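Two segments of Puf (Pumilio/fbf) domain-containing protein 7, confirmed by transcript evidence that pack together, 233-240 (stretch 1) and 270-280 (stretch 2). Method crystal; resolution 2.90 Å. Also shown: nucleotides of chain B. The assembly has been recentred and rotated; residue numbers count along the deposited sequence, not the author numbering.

Stretch 1 (233-240) VIQYVIKS
Stretch 2 (270-280) SHVIEGAFLFA

Two helices of a Puf domain, 233-238 and 270-279, each begun earlier in the chain, lie side by side and run the same way: their axes diverge by only 1° and approach to 9.4 Å. The register is set by three CA-CA pairs, Gln 235 to Val 272 at 5.6 Å, Ile 238 to Ala 276 at 6.4 Å and Lys 239 to Phe 279 at 6.5 Å. No hydrogen bond crosses between the stretches; packing joins them and buries 379 Å² in all.

Val 233 (chi1 t) takes no part in the contact, but its O accepts from Val 237 N at 3.0 Å, a regular helical turn. Ile 234, one residue on, directs its CA-CB bond toward stretch 2. With chi1 and chi2 both m, its CG2 meets CG1 of Val 272 (chi1 t) at 3.5 Å, two branched aliphatic chains excluding water together.

Gln 235 leaves its helix sideways. Its chi1 of -39°, chi2 of -159° and chi3 of 38° bring the amide nearer the partner, NE2 standing 3.5 Å from CB of His 271, while CG lies 4.2 Å from CG2 of Val 272. The long polar chain suits this border of protein and RNA: its aliphatic part packs, and NE2 donates to O4 of U6 at 2.8 Å. His 271 (chi1 -75°, chi2 113°) has G5 N2 over one ring face and U6 O4 over the opposite face. Nearby, Ser 270 OG (chi1 p) accepts from G5 N2 at 2.6 Å, and Glu 274 OE2 accepts from G5 N1 at 2.6 Å and from G5 N2 at 2.8 Å.

Tyr 236 and Val 237, both chi1 t, are out of reach of stretch 2. Ile 238 is the knob of the interface, set among Val 272, Gly 275, Ala 276 and Phe 279. Chi1 m and chi2 t extend CD1 to 3.9 Å from Val 272 CG1 and 4.3 Å from Ala 276 CB; CG2 lies 3.6 Å from Gly 275 O and 4.0 Å from Phe 279 CB. Ile 238 CG2 also lies 3.9 Å from Ala 276 CA, so this branched apolar chain packs against the neighbouring backbone as well as its side chains.

Lys 239 (phi/psi -87/2) places CA over the face of the Phe 279 ring (chi1 m, chi2 -78°), 4.1 Å from its centroid, a CH-pi contact. Its CG is 3.7 Å from Phe 279 CE2, while the charged end leads away from stretch 2. Ser 240 (-88/159, chi1 m) points away, its OG donating to Tyr 236 O at 2.7 Å.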

# COMPACT_ATOMS: atom_id res chain seq x y z
N VAL A 233 -5.80 4.62 -1.83
CA VAL A 233 -4.64 5.16 -2.55
C VAL A 233 -4.72 6.68 -2.68
O VAL A 233 -3.76 7.39 -2.42
CB VAL A 233 -4.55 4.59 -3.96
CG1 VAL A 233 -3.39 5.25 -4.70
CG2 VAL A 233 -4.38 3.08 -3.91
N ILE A 234 -5.89 7.15 -3.10
CA ILE A 234 -6.18 8.57 -3.14
C ILE A 234 -5.85 9.22 -1.81
O ILE A 234 -5.06 10.16 -1.76
CB ILE A 234 -7.65 8.82 -3.49
CG1 ILE A 234 -8.01 8.05 -4.76
CG2 ILE A 234 -7.92 10.30 -3.65
CD1 ILE A 234 -7.11 8.37 -5.93
N GLN A 235 -6.45 8.71 -0.73
CA GLN A 235 -6.16 9.22 0.60
C GLN A 235 -4.66 9.18 0.92
O GLN A 235 -4.15 10.03 1.63
CB GLN A 235 -6.90 8.43 1.68
CG GLN A 235 -8.31 8.02 1.33
CD GLN A 235 -9.13 7.72 2.56
OE1 GLN A 235 -8.99 8.39 3.59
NE2 GLN A 235 -10.00 6.71 2.47
N TYR A 236 -3.96 8.17 0.41
CA TYR A 236 -2.53 8.13 0.60
C TYR A 236 -1.90 9.39 0.01
O TYR A 236 -1.24 10.15 0.70
CB TYR A 236 -1.91 6.87 -0.02
CG TYR A 236 -0.42 6.77 0.26
CD1 TYR A 236 0.04 6.35 1.50
CD2 TYR A 236 0.51 7.13 -0.70
CE1 TYR A 236 1.39 6.28 1.76
CE2 TYR A 236 1.85 7.06 -0.44
CZ TYR A 236 2.29 6.64 0.79
OH TYR A 236 3.65 6.57 1.04
N VAL A 237 -2.13 9.61 -1.28
CA VAL A 237 -1.61 10.77 -1.99
C VAL A 237 -1.88 12.10 -1.26
O VAL A 237 -1.03 12.98 -1.22
CB VAL A 237 -2.17 10.85 -3.43
CG1 VAL A 237 -1.76 12.15 -4.11
CG2 VAL A 237 -1.73 9.62 -4.24
N ILE A 238 -3.07 12.22 -0.69
CA ILE A 238 -3.50 13.46 -0.07
C ILE A 238 -2.85 13.69 1.30
O ILE A 238 -2.66 14.82 1.74
CB ILE A 238 -5.04 13.51 0.04
CG1 ILE A 238 -5.65 13.52 -1.36
CG2 ILE A 238 -5.51 14.75 0.78
CD1 ILE A 238 -7.13 13.54 -1.35
N LYS A 239 -2.49 12.60 1.97
CA LYS A 239 -1.89 12.69 3.29
C LYS A 239 -0.37 12.86 3.21
O LYS A 239 0.31 12.95 4.23
CB LYS A 239 -2.26 11.45 4.13
CG LYS A 239 -3.77 11.20 4.25
CD LYS A 239 -4.14 10.05 5.22
CE LYS A 239 -4.44 8.72 4.50
NZ LYS A 239 -5.44 7.80 5.19
N SER A 240 0.16 12.95 2.00
CA SER A 240 1.60 12.90 1.76
C SER A 240 2.36 14.23 1.83
O SER A 240 1.78 15.30 1.65
CB SER A 240 1.88 12.22 0.42
OG SER A 240 1.37 10.90 0.42
N SER A 270 -16.43 9.91 0.34
CA SER A 270 -16.62 10.84 1.44
C SER A 270 -15.43 10.80 2.39
O SER A 270 -15.18 11.75 3.14
CB SER A 270 -17.89 10.51 2.20
OG SER A 270 -17.72 9.34 2.96
N HIS A 271 -14.71 9.69 2.36
CA HIS A 271 -13.51 9.54 3.17
C HIS A 271 -12.38 10.36 2.56
O HIS A 271 -11.58 10.97 3.27
CB HIS A 271 -13.12 8.07 3.26
CG HIS A 271 -13.98 7.29 4.19
ND1 HIS A 271 -14.84 6.29 3.76
CD2 HIS A 271 -14.12 7.35 5.54
CE1 HIS A 271 -15.47 5.78 4.80
NE2 HIS A 271 -15.05 6.40 5.89
N VAL A 272 -12.32 10.34 1.24
CA VAL A 272 -11.41 11.18 0.49
C VAL A 272 -11.68 12.67 0.77
O VAL A 272 -10.79 13.40 1.20
CB VAL A 272 -11.55 10.89 -1.02
CG1 VAL A 272 -10.59 11.76 -1.84
CG2 VAL A 272 -11.31 9.40 -1.29
N ILE A 273 -12.91 13.10 0.54
CA ILE A 273 -13.31 14.46 0.84
C ILE A 273 -12.84 14.88 2.23
O ILE A 273 -12.22 15.92 2.39
CB ILE A 273 -14.84 14.63 0.70
CG1 ILE A 273 -15.30 14.21 -0.69
CG2 ILE A 273 -15.28 16.06 0.98
CD1 ILE A 273 -14.44 14.76 -1.81
N GLU A 274 -13.13 14.07 3.24
CA GLU A 274 -12.68 14.38 4.59
C GLU A 274 -11.18 14.72 4.65
O GLU A 274 -10.80 15.74 5.22
CB GLU A 274 -12.99 13.23 5.53
CG GLU A 274 -14.44 12.90 5.67
CD GLU A 274 -14.70 11.92 6.82
OE1 GLU A 274 -14.23 12.21 7.95
OE2 GLU A 274 -15.35 10.87 6.60
N GLY A 275 -10.34 13.86 4.09
CA GLY A 275 -8.91 14.09 4.09
C GLY A 275 -8.45 15.27 3.24
O GLY A 275 -7.50 15.98 3.58
N ALA A 276 -9.13 15.47 2.11
CA ALA A 276 -8.86 16.65 1.30
C ALA A 276 -9.04 17.92 2.12
O ALA A 276 -8.27 18.86 1.99
CB ALA A 276 -9.75 16.66 0.09
N PHE A 277 -10.07 17.94 2.97
CA PHE A 277 -10.31 19.09 3.83
C PHE A 277 -9.21 19.25 4.86
O PHE A 277 -8.77 20.36 5.15
CB PHE A 277 -11.67 18.98 4.52
CG PHE A 277 -12.79 19.62 3.75
CD1 PHE A 277 -12.94 20.99 3.73
CD2 PHE A 277 -13.71 18.85 3.06
CE1 PHE A 277 -13.99 21.59 3.03
CE2 PHE A 277 -14.76 19.43 2.36
CZ PHE A 277 -14.89 20.80 2.34
N LEU A 278 -8.76 18.12 5.39
CA LEU A 278 -7.69 18.11 6.39
C LEU A 278 -6.34 18.54 5.84
O LEU A 278 -5.55 19.14 6.56
CB LEU A 278 -7.56 16.73 7.02
CG LEU A 278 -8.72 16.32 7.92
CD1 LEU A 278 -8.68 14.83 8.21
CD2 LEU A 278 -8.69 17.13 9.20
N PHE A 279 -6.05 18.23 4.58
CA PHE A 279 -4.70 18.45 4.06
C PHE A 279 -4.58 19.51 2.98
O PHE A 279 -3.47 19.87 2.59
CB PHE A 279 -4.05 17.13 3.65
CG PHE A 279 -3.87 16.19 4.79
CD1 PHE A 279 -2.85 16.37 5.70
CD2 PHE A 279 -4.78 15.16 5.00
CE1 PHE A 279 -2.71 15.52 6.78
CE2 PHE A 279 -4.65 14.31 6.08
CZ PHE A 279 -3.61 14.49 6.97
N ALA A 280 -5.71 20.01 2.50
CA ALA A 280 -5.70 21.05 1.50
C ALA A 280 -4.99 22.28 2.04
O ALA A 280 -5.24 22.69 3.17
CB ALA A 280 -7.12 21.40 1.11
P U B 6 -18.98 0.54 7.49
OP1 U B 6 -19.34 -0.69 6.76
OP2 U B 6 -18.89 0.50 8.97
O5' U B 6 -17.64 1.16 6.89
C5' U B 6 -16.39 0.51 7.08
C4' U B 6 -15.73 0.18 5.76
O4' U B 6 -15.60 1.38 4.96
C3' U B 6 -14.32 -0.37 5.83
O3' U B 6 -14.28 -1.75 6.14
C2' U B 6 -13.75 -0.03 4.46
O2' U B 6 -14.14 -1.00 3.50
C1' U B 6 -14.45 1.29 4.14
N1 U B 6 -13.58 2.47 4.40
C2 U B 6 -12.95 3.00 3.28
O2 U B 6 -13.11 2.54 2.16
N3 U B 6 -12.12 4.08 3.51
C4 U B 6 -11.87 4.68 4.73
O4 U B 6 -11.10 5.65 4.79
C5 U B 6 -12.56 4.07 5.84
C6 U B 6 -13.37 3.01 5.65
P G B 5 -21.91 3.06 11.92
OP1 G B 5 -21.89 1.58 11.91
OP2 G B 5 -21.08 3.77 12.93
O5' G B 5 -21.58 3.60 10.47
C5' G B 5 -22.08 2.95 9.31
C4' G B 5 -21.43 3.47 8.05
O4' G B 5 -21.19 4.89 8.20
C3' G B 5 -20.06 2.92 7.73
O3' G B 5 -20.09 1.64 7.11
C2' G B 5 -19.45 4.01 6.84
O2' G B 5 -19.94 3.92 5.51
C1' G B 5 -20.03 5.26 7.49
N9 G B 5 -19.08 5.90 8.42
C8 G B 5 -18.84 5.68 9.75
N7 G B 5 -17.91 6.48 10.23
C5 G B 5 -17.53 7.25 9.13
C6 G B 5 -16.58 8.29 9.00
O6 G B 5 -15.83 8.76 9.86
N1 G B 5 -16.53 8.80 7.71
C2 G B 5 -17.30 8.39 6.65
N2 G B 5 -17.11 9.01 5.48
N3 G B 5 -18.20 7.42 6.76
C4 G B 5 -18.25 6.91 8.02